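Local coordinates for protein unconventional myosin IB (PDB 5XGG) that is an actin-based class I motor whose C-terminal SH3 domain probably binds proline-rich peptide ligands, at residues A[21-24]-A[28-31]; A[38-43]-A[47-52]. All coordinates share one frame; numbering follows the deposited sequence.

Interaction 1. Residues A[21-24]-A[28-31]; sequences LSFK and IITI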
loop_
_atom_site.group_PDB
_atom_site.type_symbol
_atom_site.label_atom_id
_atom_site.label_comp_id
_atom_site.label_asym_id
_atom_site.label_seq_id
_atom_site.Cartn_x
_atom_site.Cartn_y
_atom_site.Cartn_z
ATOM N N LEU A 21 -8.605 -2.654 1.963
ATOM C CA LEU A 21 -8.543 -1.695 0.859
ATOM C C LEU A 21 -8.388 -2.434 -0.449
ATOM O O LEU A 21 -7.421 -3.174 -0.678
ATOM C CB LEU A 21 -7.394 -0.714 1.126
ATOM C CG LEU A 21 -7.067 0.336 0.048
ATOM C CD1 LEU A 21 -8.179 1.339 -0.054
ATOM C CD2 LEU A 21 -5.665 1.000 0.435
ATOM N N SER A 22 -9.277 -2.170 -1.397
ATOM C CA SER A 22 -9.098 -2.611 -2.778
ATOM C C SER A 22 -8.192 -1.715 -3.603
ATOM O O SER A 22 -8.003 -0.519 -3.258
ATOM C CB SER A 22 -10.455 -2.677 -3.507
ATOM O OG SER A 22 -11.420 -3.450 -2.804
ATOM N N PHE A 23 -7.620 -2.288 -4.671
ATOM C CA PHE A 23 -6.697 -1.521 -5.497
ATOM C C PHE A 23 -6.480 -2.281 -6.799
ATOM O O PHE A 23 -6.834 -3.459 -6.942
ATOM C CB PHE A 23 -5.347 -1.206 -4.753
ATOM C CG PHE A 23 -4.684 -2.381 -4.193
ATOM C CD1 PHE A 23 -3.749 -3.142 -4.961
ATOM C CD2 PHE A 23 -4.898 -2.739 -2.845
ATOM C CE1 PHE A 23 -3.150 -4.292 -4.405
ATOM C CE2 PHE A 23 -4.279 -3.895 -2.309
ATOM C CZ PHE A 23 -3.389 -4.632 -3.082
ATOM N N LYS A 24 -5.929 -1.551 -7.764
ATOM C CA LYS A 24 -5.630 -2.057 -9.066
ATOM C C LYS A 24 -4.129 -1.990 -9.286
ATOM O O LYS A 24 -3.422 -1.238 -8.622
ATOM C CB LYS A 24 -6.468 -1.275 -10.088
ATOM C CG LYS A 24 -5.915 0.002 -10.605
ATOM C CD LYS A 24 -7.031 0.838 -11.280
ATOM C CE LYS A 24 -6.507 2.209 -11.802
ATOM N NZ LYS A 24 -6.305 3.196 -10.686
ATOM N N ILE A 28 -0.411 3.510 -6.455
ATOM C CA ILE A 28 0.633 3.926 -5.497
ATOM C C ILE A 28 -0.051 4.183 -4.159
ATOM O O ILE A 28 -0.932 5.066 -4.068
ATOM C CB ILE A 28 1.419 5.237 -5.921
ATOM C CG1 ILE A 28 1.954 5.134 -7.363
ATOM C CG2 ILE A 28 2.480 5.595 -4.910
ATOM C CD1 ILE A 28 2.794 3.998 -7.620
ATOM N N ILE A 29 0.220 3.314 -3.219
ATOM C CA ILE A 29 -0.426 3.251 -1.909
ATOM C C ILE A 29 0.581 3.701 -0.831
ATOM O O ILE A 29 1.712 3.240 -0.783
ATOM C CB ILE A 29 -0.968 1.814 -1.645
ATOM C CG1 ILE A 29 -1.831 1.433 -2.819
ATOM C CG2 ILE A 29 -1.675 1.773 -0.316
ATOM C CD1 ILE A 29 -2.191 -0.031 -2.775
ATOM N N THR A 30 0.142 4.644 0.031
ATOM C CA THR A 30 0.922 5.110 1.173
ATOM C C THR A 30 0.716 4.218 2.387
ATOM O O THR A 30 -0.398 3.874 2.707
ATOM C CB THR A 30 0.507 6.571 1.427
ATOM O OG1 THR A 30 0.796 7.358 0.233
ATOM C CG2 THR A 30 1.322 7.117 2.618
ATOM N N ILE A 31 1.770 3.870 3.121
ATOM C CA ILE A 31 1.709 2.909 4.214
ATOM C C ILE A 31 1.721 3.639 5.548
ATOM O O ILE A 31 2.637 4.416 5.833
ATOM C CB ILE A 31 2.858 1.868 4.126
ATOM C CG1 ILE A 31 2.806 1.236 2.744
ATOM C CG2 ILE A 31 2.707 0.889 5.277
ATOM C CD1 ILE A 31 1.524 0.484 2.359
#

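Interaction 2. Residues A[38-43]-A[47-52]; sequences WWKGEL and EGWIPN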
loop_
_atom_site.group_PDB
_atom_site.type_symbol
_atom_site.label_atom_id
_atom_site.label_comp_id
_atom_site.label_asym_id
_atom_site.label_seq_id
_atom_site.Cartn_x
_atom_site.Cartn_y
_atom_site.Cartn_z
ATOM N N TRP A 38 0.099 -7.950 6.548
ATOM C CA TRP A 38 -0.880 -6.928 6.142
ATOM C C TRP A 38 -0.427 -5.565 6.525
ATOM O O TRP A 38 0.020 -5.364 7.677
ATOM C CB TRP A 38 -2.200 -7.161 6.832
ATOM C CG TRP A 38 -2.837 -8.474 6.335
ATOM C CD1 TRP A 38 -2.613 -9.728 6.806
ATOM C CD2 TRP A 38 -3.759 -8.590 5.297
ATOM N NE1 TRP A 38 -3.358 -10.655 6.100
ATOM C CE2 TRP A 38 -4.125 -9.960 5.205
ATOM C CE3 TRP A 38 -4.375 -7.688 4.462
ATOM C CZ2 TRP A 38 -5.041 -10.409 4.281
ATOM C CZ3 TRP A 38 -5.350 -8.147 3.581
ATOM C CH2 TRP A 38 -5.633 -9.488 3.477
ATOM N N TRP A 39 -0.517 -4.630 5.584
ATOM C CA TRP A 39 -0.060 -3.256 5.822
ATOM C C TRP A 39 -1.232 -2.362 5.735
ATOM O O TRP A 39 -2.142 -2.591 4.984
ATOM C CB TRP A 39 0.948 -2.829 4.819
ATOM C CG TRP A 39 2.339 -3.518 5.037
ATOM C CD1 TRP A 39 2.639 -4.500 5.973
ATOM C CD2 TRP A 39 3.443 -3.431 4.201
ATOM N NE1 TRP A 39 3.945 -4.919 5.835
ATOM C CE2 TRP A 39 4.470 -4.256 4.760
ATOM C CE3 TRP A 39 3.752 -2.629 3.125
ATOM C CZ2 TRP A 39 5.694 -4.362 4.187
ATOM C CZ3 TRP A 39 4.984 -2.736 2.556
ATOM C CH2 TRP A 39 5.972 -3.535 3.113
ATOM N N LYS A 40 -1.272 -1.311 6.554
ATOM C CA LYS A 40 -2.406 -0.406 6.452
ATOM C C LYS A 40 -2.118 0.660 5.410
ATOM O O LYS A 40 -1.162 1.392 5.547
ATOM C CB LYS A 40 -2.643 0.247 7.819
ATOM C CG LYS A 40 -3.801 1.154 7.792
ATOM C CD LYS A 40 -4.174 1.572 9.165
ATOM C CE LYS A 40 -5.280 0.680 9.694
ATOM N NZ LYS A 40 -5.838 1.535 10.727
ATOM N N GLY A 41 -2.847 0.625 4.281
ATOM C CA GLY A 41 -2.624 1.529 3.160
ATOM C C GLY A 41 -3.607 2.652 3.106
ATOM O O GLY A 41 -4.706 2.551 3.691
ATOM N N GLU A 42 -3.206 3.703 2.405
ATOM C CA GLU A 42 -3.996 4.848 2.123
ATOM C C GLU A 42 -3.899 5.157 0.663
ATOM O O GLU A 42 -2.798 5.300 0.168
ATOM C CB GLU A 42 -3.410 5.957 2.966
ATOM C CG GLU A 42 -4.196 7.214 2.934
ATOM C CD GLU A 42 -4.146 7.976 1.686
ATOM O OE1 GLU A 42 -3.091 8.113 1.057
ATOM O OE2 GLU A 42 -5.246 8.488 1.330
ATOM N N LEU A 43 -5.063 5.320 0.003
ATOM C CA LEU A 43 -5.150 5.517 -1.404
ATOM C C LEU A 43 -6.413 6.352 -1.679
ATOM O O LEU A 43 -7.447 6.004 -1.253
ATOM C CB LEU A 43 -5.279 4.175 -2.102
ATOM C CG LEU A 43 -5.490 4.170 -3.606
ATOM C CD1 LEU A 43 -4.257 4.677 -4.290
ATOM C CD2 LEU A 43 -5.714 2.723 -3.968
ATOM N N GLU A 47 -8.636 4.301 3.565
ATOM C CA GLU A 47 -7.594 3.606 4.393
ATOM C C GLU A 47 -8.120 2.192 4.660
ATOM O O GLU A 47 -9.322 2.000 4.924
ATOM C CB GLU A 47 -7.361 4.388 5.694
ATOM C CG GLU A 47 -6.486 3.785 6.744
ATOM C CD GLU A 47 -6.530 4.526 8.092
ATOM O OE1 GLU A 47 -7.501 5.256 8.400
ATOM O OE2 GLU A 47 -5.730 4.117 8.967
ATOM N N GLY A 48 -7.269 1.217 4.476
ATOM C CA GLY A 48 -7.629 -0.146 4.840
ATOM C C GLY A 48 -6.402 -1.057 4.764
ATOM O O GLY A 48 -5.353 -0.690 4.232
ATOM N N TRP A 49 -6.549 -2.271 5.252
ATOM C CA TRP A 49 -5.469 -3.215 5.165
ATOM C C TRP A 49 -5.342 -3.781 3.747
ATOM O O TRP A 49 -6.315 -4.124 3.088
ATOM C CB TRP A 49 -5.682 -4.392 6.155
ATOM C CG TRP A 49 -5.709 -3.986 7.543
ATOM C CD1 TRP A 49 -6.824 -3.800 8.301
ATOM C CD2 TRP A 49 -4.576 -3.619 8.372
ATOM N NE1 TRP A 49 -6.448 -3.368 9.584
ATOM C CE2 TRP A 49 -5.092 -3.273 9.660
ATOM C CE3 TRP A 49 -3.191 -3.585 8.175
ATOM C CZ2 TRP A 49 -4.266 -2.805 10.691
ATOM C CZ3 TRP A 49 -2.349 -3.263 9.216
ATOM C CH2 TRP A 49 -2.883 -2.822 10.481
ATOM N N ILE A 50 -4.083 -3.981 3.384
ATOM C CA ILE A 50 -3.684 -4.606 2.133
ATOM C C ILE A 50 -2.677 -5.709 2.409
ATOM O O ILE A 50 -1.870 -5.659 3.318
ATOM C CB ILE A 50 -3.080 -3.582 1.177
ATOM C CG1 ILE A 50 -1.669 -3.028 1.622
ATOM C CG2 ILE A 50 -3.993 -2.419 0.917
ATOM C CD1 ILE A 50 -1.018 -2.110 0.583
ATOM N N PRO A 51 -2.720 -6.772 1.601
ATOM C CA PRO A 51 -1.697 -7.821 1.665
ATOM C C PRO A 51 -0.376 -7.368 1.075
ATOM O O PRO A 51 -0.344 -6.921 -0.092
ATOM C CB PRO A 51 -2.322 -8.927 0.787
ATOM C CG PRO A 51 -3.221 -8.201 -0.120
ATOM C CD PRO A 51 -3.702 -6.988 0.565
ATOM N N ASN A 52 0.702 -7.391 1.894
ATOM C CA ASN A 52 1.950 -6.847 1.435
ATOM C C ASN A 52 2.581 -7.610 0.285
ATOM O O ASN A 52 3.359 -7.064 -0.399
ATOM C CB ASN A 52 2.932 -6.628 2.612
ATOM C CG ASN A 52 3.519 -7.938 3.182
ATOM O OD1 ASN A 52 3.671 -8.917 2.502
ATOM N ND2 ASN A 52 3.911 -7.902 4.446
#

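Interaction 1. Residues A[21-24]-A[28-31]
Phe23 and Leu21 meet Ile29 in the hydrophobic core of the SH3 domain, where the chain segment 21-24, which lies in the loop between strands 6-9 and 28-35 and carries the sequence Leu-Ser-Phe-Lys, faces strand 28-35 across the inside of the small beta barrel. No hydrogen bond joins the two segments. Their backbones stand well apart, with Phe23 CA and Ile29 CA 8.7 Å from each other, and side chains alone fill the gap.

The aromatic part of the contact is a CH-pi interaction. Ile29 CD1 lies over one face of the Phe23 ring, 4.0 Å from its centroid, and is displaced toward the CG side of the ring, so that CG is the nearest ring atom. The two side chains cross at about a right angle, methyl against flat face. Ile29 can reach so far because its chain is extended beyond CG1 (chi2 169°), which carries CD1 away from its own strand.

The aliphatic part is slighter. Leu21 and Ile29 pass each other in opposite directions, and a branched residue suits the middle place: Ile29 offers CD1 to the ring and CG2 to the leucine. Ile50 touches all three side chains, while Val7 and Ala9 of strand 6-9 adjoin Ile29 and Phe23 respectively.

Within 21-24 the polar residues alternate with the apolar ones: Ser22 OG is hydrogen-bonded to Ala15 N, and the exposed Lys24 forms a salt bridge with Asp27. On the inner side, the aliphatic contact is made by Leu21 CD2, 4.1 Å from Ile29 CG2.

Interaction 2. Residues A[38-43]-A[47-52]
Asn52 sets its CB squarely over the five-membered ring of Trp39, 3.6 Å from the centroid, with the amide plane turned 69° from the indole. On the other face of the sheet, Lys40 lays its aliphatic chain across Trp49, CB standing 4.0 Å from the centroid of the six-membered ring. A bend at chi3 (-96°) then brings Lys40 NZ to Glu47 OE2, met at 3.1 Å from above the carboxylate plane, a salt bridge at the protein surface. Pro51 CA lies over one face of the Trp38 indole, toward its rim, and Trp38 CZ3 is 3.6 Å from Pro51 CD. Trp38, touched by Pro51 and Tyr13, is consistent with the proline-recognition surface of SH3 domains.

Apart from Asn52, which follows the second strand, these side chains stand on the antiparallel hairpin of strands 38-43 and 46-51, part of the SH3 barrel. Trp39 N donates to Ile50 O at 2.8 Å, and Ile50 N returns a bond to Trp39 O. Gly41 pairs next with Gly48; a side chain on Gly41 would press on Ile50 CD1.

Farther out, Lys34 makes a cation-pi contact with Trp39, and Glu42 OE2 accepts a hydrogen bond from Gly45 N in the hairpin turn.

Interaction 1 lies wholly in the core, whereas interaction 2 runs from the core to the surface. The first joins a loop segment to strand 28-35 by apolar side chains alone; the second holds neighbouring strands together by backbone hydrogen bonds and adds aromatic, aliphatic and charged contacts. Ile50 links them, since its CG2 lies 3.6 Å from Phe23 CE2. The backbones also meet: Thr30 O is 2.8 Å from Glu42 N, a probable hydrogen bond between adjacent strands, and Leu21 N lies 2.9 Å from Trp49 O, also a probable hydrogen bond. Thus 47-52 borders both 38-43 and 21-24, while tryptophans and charged residues occupy the more exposed parts of interaction 2.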